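Local structure of putative isochorismatase (3KL2) at residues M169-T183 with D201-V214. The protein is a putative isochorismatase of the cysteine hydrolase family, probably a hydrolase, whose substrate has not been established. Residues are numbered along the deposited sequence; the frame is centred on the assembly and turned at random.
Sequences MRTGYERGFRVITLT and DFPMFSVPMTSADV
Tyr-173 has CG trans to its backbone N (chi1 -175°), which sets its ring against Phe-205. Phe-205 has CG trans to its own carbonyl carbon and turns a ring edge to the Tyr-173 face. The pair is an offset edge-to-face stack with planes at 89° and centroids 5.5 Å apart. Phe-205 CA also lies over the Tyr-173 face, a CH-pi contact. Tyr-173 OH hydrogen-bonds to Tyr-94 O of the second subunit. One face of the Phe-205 ring carries Arg-170 CG, 3.8 Å from the ring centroid. The extended arginine chain then brings its guanidinium over Phe-205 CE2, tilted against the ring. Arg-170 NH2 makes a salt bridge to Glu-166 OE2, a long one to Asp-201 and a hydrogen bond to Asn-162 O of the second subunit. An alanine in place of Tyr-173 would probably leave the Phe-205 edge without its aromatic face and Tyr-94 O of the second subunit without its hydroxyl partner.

Further in, Met-169 SD lies over the Phe-202 ring, 4.1 Å from its centroid, a Met-aromatic contact. Thr-181 OG1 donates to Ser-206 OG at 2.9 Å. Ser-206 OG in turn donates to Phe-202 O, so this short chain of hydroxyls ties the strand to the end of the helix. Met-209 N bonds to Thr-181 O at 2.9 Å, nearly straight. Met-209 O accepts from both Thr-183 N and Thr-183 OG1, the hydroxyl from above the carbonyl plane. Leu-182 CD2 packs tightly on Val-214 CG2, at 3.3 Å.

The contact closes a beta-alpha-beta unit: strand 178-187, helix 191-205 and the short parallel strand 207-209, outermost in this chain. Helix segments 169-174 and 201-205 run nearly parallel, at 18°. Strand 153-159 flanks strand 178-187 across from 207-209, and helix 57-71 packs against helix 211-218.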
loop_
_atom_site.group_PDB
_atom_site.type_symbol
_atom_site.label_atom_id
_atom_site.label_comp_id
_atom_site.label_asym_id
_atom_site.label_seq_id
_atom_site.Cartn_x
_atom_site.Cartn_y
_atom_site.Cartn_z
ATOM N N MET A 169 -12.694 -1.726 7.150
ATOM C CA MET A 169 -13.766 -1.783 6.147
ATOM C C MET A 169 -13.462 -0.871 4.945
ATOM O O MET A 169 -13.572 -1.259 3.788
ATOM C CB MET A 169 -15.041 -1.298 6.811
ATOM C CG MET A 169 -16.354 -1.382 5.945
ATOM S SD MET A 169 -17.712 -0.568 6.807
ATOM C CE MET A 169 -17.088 1.082 7.033
ATOM N N ARG A 170 -13.055 0.363 5.216
ATOM C CA ARG A 170 -12.806 1.285 4.118
ATOM C C ARG A 170 -11.701 0.756 3.194
ATOM O O ARG A 170 -11.882 0.630 1.962
ATOM C CB ARG A 170 -12.532 2.679 4.643
ATOM C CG ARG A 170 -13.760 3.328 5.226
ATOM C CD ARG A 170 -13.432 4.601 6.029
ATOM N NE ARG A 170 -14.667 5.241 6.505
ATOM C CZ ARG A 170 -15.271 6.270 5.917
ATOM N NH1 ARG A 170 -14.747 6.867 4.835
ATOM N NH2 ARG A 170 -16.400 6.737 6.448
ATOM N N THR A 171 -10.588 0.376 3.798
ATOM C CA THR A 171 -9.452 -0.107 3.051
ATOM C C THR A 171 -9.801 -1.461 2.397
ATOM O O THR A 171 -9.466 -1.703 1.246
ATOM C CB THR A 171 -8.157 -0.120 3.944
ATOM O OG1 THR A 171 -7.933 1.202 4.430
ATOM C CG2 THR A 171 -6.857 -0.581 3.191
ATOM N N GLY A 172 -10.478 -2.329 3.107
ATOM C CA GLY A 172 -10.950 -3.592 2.520
ATOM C C GLY A 172 -11.685 -3.379 1.221
ATOM O O GLY A 172 -11.482 -4.092 0.194
ATOM N N TYR A 173 -12.543 -2.364 1.262
ATOM C CA TYR A 173 -13.346 -1.993 0.132
ATOM C C TYR A 173 -12.495 -1.523 -1.014
ATOM O O TYR A 173 -12.733 -1.887 -2.160
ATOM C CB TYR A 173 -14.300 -0.862 0.548
ATOM C CG TYR A 173 -15.301 -0.451 -0.523
ATOM C CD1 TYR A 173 -16.416 -1.231 -0.777
ATOM C CD2 TYR A 173 -15.132 0.705 -1.258
ATOM C CE1 TYR A 173 -17.359 -0.864 -1.735
ATOM C CE2 TYR A 173 -16.060 1.069 -2.204
ATOM C CZ TYR A 173 -17.172 0.258 -2.446
ATOM O OH TYR A 173 -18.086 0.597 -3.410
ATOM N N GLU A 174 -11.529 -0.665 -0.697
ATOM C CA GLU A 174 -10.680 -0.051 -1.684
ATOM C C GLU A 174 -9.895 -1.145 -2.376
ATOM O O GLU A 174 -9.548 -1.022 -3.556
ATOM C CB GLU A 174 -9.672 0.921 -1.044
ATOM C CG GLU A 174 -10.280 2.176 -0.462
ATOM C CD GLU A 174 -10.755 3.126 -1.555
ATOM O OE1 GLU A 174 -10.347 2.933 -2.742
ATOM O OE2 GLU A 174 -11.513 4.084 -1.223
ATOM N N ARG A 175 -9.633 -2.223 -1.646
ATOM C CA ARG A 175 -8.758 -3.244 -2.168
ATOM C C ARG A 175 -9.537 -4.364 -2.790
ATOM O O ARG A 175 -8.965 -5.377 -3.069
ATOM C CB ARG A 175 -7.831 -3.754 -1.075
ATOM C CG ARG A 175 -6.741 -2.752 -0.792
ATOM C CD ARG A 175 -5.811 -3.245 0.245
ATOM N NE ARG A 175 -5.062 -2.154 0.816
ATOM C CZ ARG A 175 -3.926 -2.275 1.482
ATOM N NH1 ARG A 175 -3.362 -3.461 1.642
ATOM N NH2 ARG A 175 -3.358 -1.203 1.989
ATOM N N GLY A 176 -10.835 -4.174 -3.026
ATOM C CA GLY A 176 -11.598 -5.101 -3.870
ATOM C C GLY A 176 -12.236 -6.312 -3.193
ATOM O O GLY A 176 -12.945 -7.082 -3.851
ATOM N N PHE A 177 -12.020 -6.463 -1.893
ATOM C CA PHE A 177 -12.710 -7.447 -1.075
ATOM C C PHE A 177 -14.199 -7.150 -0.984
ATOM O O PHE A 177 -14.609 -6.020 -1.002
ATOM C CB PHE A 177 -12.106 -7.489 0.358
ATOM C CG PHE A 177 -10.650 -7.905 0.396
ATOM C CD1 PHE A 177 -10.284 -9.230 0.218
ATOM C CD2 PHE A 177 -9.652 -6.979 0.586
ATOM C CE1 PHE A 177 -8.980 -9.630 0.242
ATOM C CE2 PHE A 177 -8.327 -7.376 0.640
ATOM C CZ PHE A 177 -7.995 -8.707 0.479
ATOM N N ARG A 178 -15.007 -8.195 -0.959
ATOM C CA ARG A 178 -16.367 -8.100 -0.538
ATOM C C ARG A 178 -16.321 -8.073 1.000
ATOM O O ARG A 178 -16.122 -9.119 1.645
ATOM C CB ARG A 178 -17.166 -9.314 -1.006
ATOM C CG ARG A 178 -18.560 -9.286 -0.419
ATOM C CD ARG A 178 -19.462 -10.303 -1.005
ATOM N NE ARG A 178 -19.012 -11.669 -0.754
ATOM C CZ ARG A 178 -19.811 -12.724 -0.805
ATOM N NH1 ARG A 178 -21.086 -12.562 -1.112
ATOM N NH2 ARG A 178 -19.350 -13.935 -0.541
ATOM N N VAL A 179 -16.453 -6.883 1.576
ATOM C CA VAL A 179 -16.502 -6.738 3.035
ATOM C C VAL A 179 -17.916 -6.952 3.601
ATOM O O VAL A 179 -18.867 -6.364 3.137
ATOM C CB VAL A 179 -16.023 -5.341 3.447
ATOM C CG1 VAL A 179 -15.832 -5.278 4.939
ATOM C CG2 VAL A 179 -14.714 -4.994 2.676
ATOM N N ILE A 180 -18.040 -7.785 4.607
ATOM C CA ILE A 180 -19.289 -7.947 5.340
ATOM C C ILE A 180 -18.984 -7.470 6.761
ATOM O O ILE A 180 -18.008 -7.924 7.360
ATOM C CB ILE A 180 -19.711 -9.414 5.381
ATOM C CG1 ILE A 180 -20.165 -9.878 4.007
ATOM C CG2 ILE A 180 -20.834 -9.647 6.379
ATOM C CD1 ILE A 180 -20.206 -11.387 3.911
ATOM N N THR A 181 -19.766 -6.511 7.259
ATOM C CA THR A 181 -19.647 -6.053 8.650
ATOM C C THR A 181 -20.746 -6.678 9.470
ATOM O O THR A 181 -21.890 -6.681 9.056
ATOM C CB THR A 181 -19.732 -4.520 8.799
ATOM O OG1 THR A 181 -20.883 -4.026 8.103
ATOM C CG2 THR A 181 -18.461 -3.861 8.233
ATOM N N LEU A 182 -20.364 -7.208 10.623
ATOM C CA LEU A 182 -21.241 -7.838 11.555
ATOM C C LEU A 182 -21.777 -6.755 12.485
ATOM O O LEU A 182 -21.101 -6.364 13.479
ATOM C CB LEU A 182 -20.504 -8.905 12.358
ATOM C CG LEU A 182 -20.110 -10.215 11.644
ATOM C CD1 LEU A 182 -19.052 -10.949 12.419
ATOM C CD2 LEU A 182 -21.324 -11.110 11.455
ATOM N N THR A 183 -22.983 -6.279 12.164
ATOM C CA THR A 183 -23.585 -5.122 12.850
ATOM C C THR A 183 -23.771 -5.351 14.344
ATOM O O THR A 183 -23.635 -4.407 15.111
ATOM C CB THR A 183 -24.946 -4.726 12.222
ATOM O OG1 THR A 183 -25.856 -5.847 12.274
ATOM C CG2 THR A 183 -24.740 -4.279 10.752
ATOM N N ASP A 201 -22.223 5.024 7.466
ATOM C CA ASP A 201 -20.926 4.672 6.868
ATOM C C ASP A 201 -20.853 3.213 6.359
ATOM O O ASP A 201 -20.445 2.957 5.229
ATOM C CB ASP A 201 -19.802 4.873 7.897
ATOM C CG ASP A 201 -19.582 6.343 8.286
ATOM O OD1 ASP A 201 -19.956 7.241 7.527
ATOM O OD2 ASP A 201 -18.998 6.593 9.368
ATOM N N PHE A 202 -21.265 2.261 7.189
ATOM C CA PHE A 202 -21.138 0.870 6.837
ATOM C C PHE A 202 -21.713 0.476 5.469
ATOM O O PHE A 202 -21.088 -0.346 4.815
ATOM C CB PHE A 202 -21.711 -0.048 7.905
ATOM C CG PHE A 202 -20.792 -0.297 9.082
ATOM C CD1 PHE A 202 -20.906 -1.474 9.818
ATOM C CD2 PHE A 202 -19.868 0.634 9.492
ATOM C CE1 PHE A 202 -20.096 -1.706 10.910
ATOM C CE2 PHE A 202 -19.063 0.393 10.589
ATOM C CZ PHE A 202 -19.171 -0.772 11.283
ATOM N N PRO A 203 -22.871 1.019 5.045
ATOM C CA PRO A 203 -23.430 0.612 3.731
ATOM C C PRO A 203 -22.719 1.150 2.475
ATOM O O PRO A 203 -22.931 0.631 1.375
ATOM C CB PRO A 203 -24.884 1.137 3.765
ATOM C CG PRO A 203 -25.201 1.314 5.245
ATOM C CD PRO A 203 -23.885 1.711 5.873
ATOM N N MET A 204 -21.899 2.183 2.653
ATOM C CA MET A 204 -21.076 2.723 1.581
ATOM C C MET A 204 -19.870 1.812 1.296
ATOM O O MET A 204 -19.305 1.872 0.218
ATOM C CB MET A 204 -20.526 4.108 1.965
ATOM C CG MET A 204 -21.518 5.319 2.085
ATOM S SD MET A 204 -20.572 6.808 2.617
ATOM C CE MET A 204 -21.689 8.068 1.985
ATOM N N PHE A 205 -19.427 1.035 2.275
ATOM C CA PHE A 205 -18.172 0.299 2.145
ATOM C C PHE A 205 -18.347 -1.180 2.382
ATOM O O PHE A 205 -17.373 -1.917 2.307
ATOM C CB PHE A 205 -17.132 0.849 3.120
ATOM C CG PHE A 205 -16.746 2.270 2.844
ATOM C CD1 PHE A 205 -15.890 2.574 1.796
ATOM C CD2 PHE A 205 -17.269 3.314 3.589
ATOM C CE1 PHE A 205 -15.530 3.914 1.501
ATOM C CE2 PHE A 205 -16.891 4.652 3.323
ATOM C CZ PHE A 205 -16.021 4.941 2.268
ATOM N N SER A 206 -19.576 -1.620 2.665
ATOM C CA SER A 206 -19.797 -2.998 3.074
ATOM C C SER A 206 -21.224 -3.493 2.839
ATOM O O SER A 206 -22.106 -2.767 2.342
ATOM C CB SER A 206 -19.351 -3.231 4.541
ATOM O OG SER A 206 -20.310 -2.820 5.504
ATOM N N VAL A 207 -21.409 -4.768 3.144
ATOM C CA VAL A 207 -22.734 -5.358 3.196
ATOM C C VAL A 207 -22.971 -5.673 4.670
ATOM O O VAL A 207 -22.459 -6.671 5.167
ATOM C CB VAL A 207 -22.823 -6.635 2.350
ATOM C CG1 VAL A 207 -24.281 -7.186 2.338
ATOM C CG2 VAL A 207 -22.361 -6.364 0.931
ATOM N N PRO A 208 -23.690 -4.792 5.390
ATOM C CA PRO A 208 -23.905 -5.060 6.812
ATOM C C PRO A 208 -24.881 -6.226 7.044
ATOM O O PRO A 208 -25.941 -6.291 6.397
ATOM C CB PRO A 208 -24.492 -3.736 7.353
ATOM C CG PRO A 208 -24.300 -2.749 6.283
ATOM C CD PRO A 208 -24.295 -3.514 4.989
ATOM N N MET A 209 -24.499 -7.140 7.935
ATOM C CA MET A 209 -25.369 -8.241 8.320
ATOM C C MET A 209 -25.340 -8.480 9.827
ATOM O O MET A 209 -24.490 -7.966 10.580
ATOM C CB MET A 209 -24.984 -9.543 7.599
ATOM C CG MET A 209 -24.504 -9.335 6.193
ATOM S SD MET A 209 -24.721 -10.730 5.078
ATOM C CE MET A 209 -26.510 -10.456 4.812
ATOM N N THR A 210 -26.292 -9.281 10.267
ATOM C CA THR A 210 -26.336 -9.669 11.639
ATOM C C THR A 210 -25.548 -10.956 11.747
ATOM O O THR A 210 -25.226 -11.600 10.737
ATOM C CB THR A 210 -27.787 -9.811 12.125
ATOM O OG1 THR A 210 -28.449 -10.858 11.397
ATOM C CG2 THR A 210 -28.517 -8.483 11.913
ATOM N N SER A 211 -25.181 -11.284 12.974
ATOM C CA SER A 211 -24.615 -12.572 13.303
ATOM C C SER A 211 -25.486 -13.702 12.737
ATOM O O SER A 211 -25.005 -14.582 12.025
ATOM C CB SER A 211 -24.512 -12.692 14.822
ATOM O OG SER A 211 -25.735 -12.311 15.459
ATOM N N ALA A 212 -26.772 -13.665 13.055
ATOM C CA ALA A 212 -27.704 -14.712 12.613
ATOM C C ALA A 212 -27.723 -14.903 11.085
ATOM O O ALA A 212 -27.754 -16.034 10.616
ATOM C CB ALA A 212 -29.143 -14.435 13.151
ATOM N N ASP A 213 -27.730 -13.807 10.330
ATOM C CA ASP A 213 -27.705 -13.867 8.863
ATOM C C ASP A 213 -26.435 -14.574 8.352
ATOM O O ASP A 213 -26.483 -15.403 7.412
ATOM C CB ASP A 213 -27.717 -12.451 8.263
ATOM C CG ASP A 213 -29.087 -11.754 8.360
ATOM O OD1 ASP A 213 -30.124 -12.442 8.532
ATOM O OD2 ASP A 213 -29.100 -10.493 8.238
ATOM N N VAL A 214 -25.303 -14.211 8.956
ATOM C CA VAL A 214 -24.005 -14.762 8.585
ATOM C C VAL A 214 -23.950 -16.244 8.888
ATOM O O VAL A 214 -23.568 -17.040 8.031
ATOM C CB VAL A 214 -22.859 -14.100 9.357
ATOM C CG1 VAL A 214 -21.581 -14.866 9.122
ATOM C CG2 VAL A 214 -22.719 -12.669 8.931
#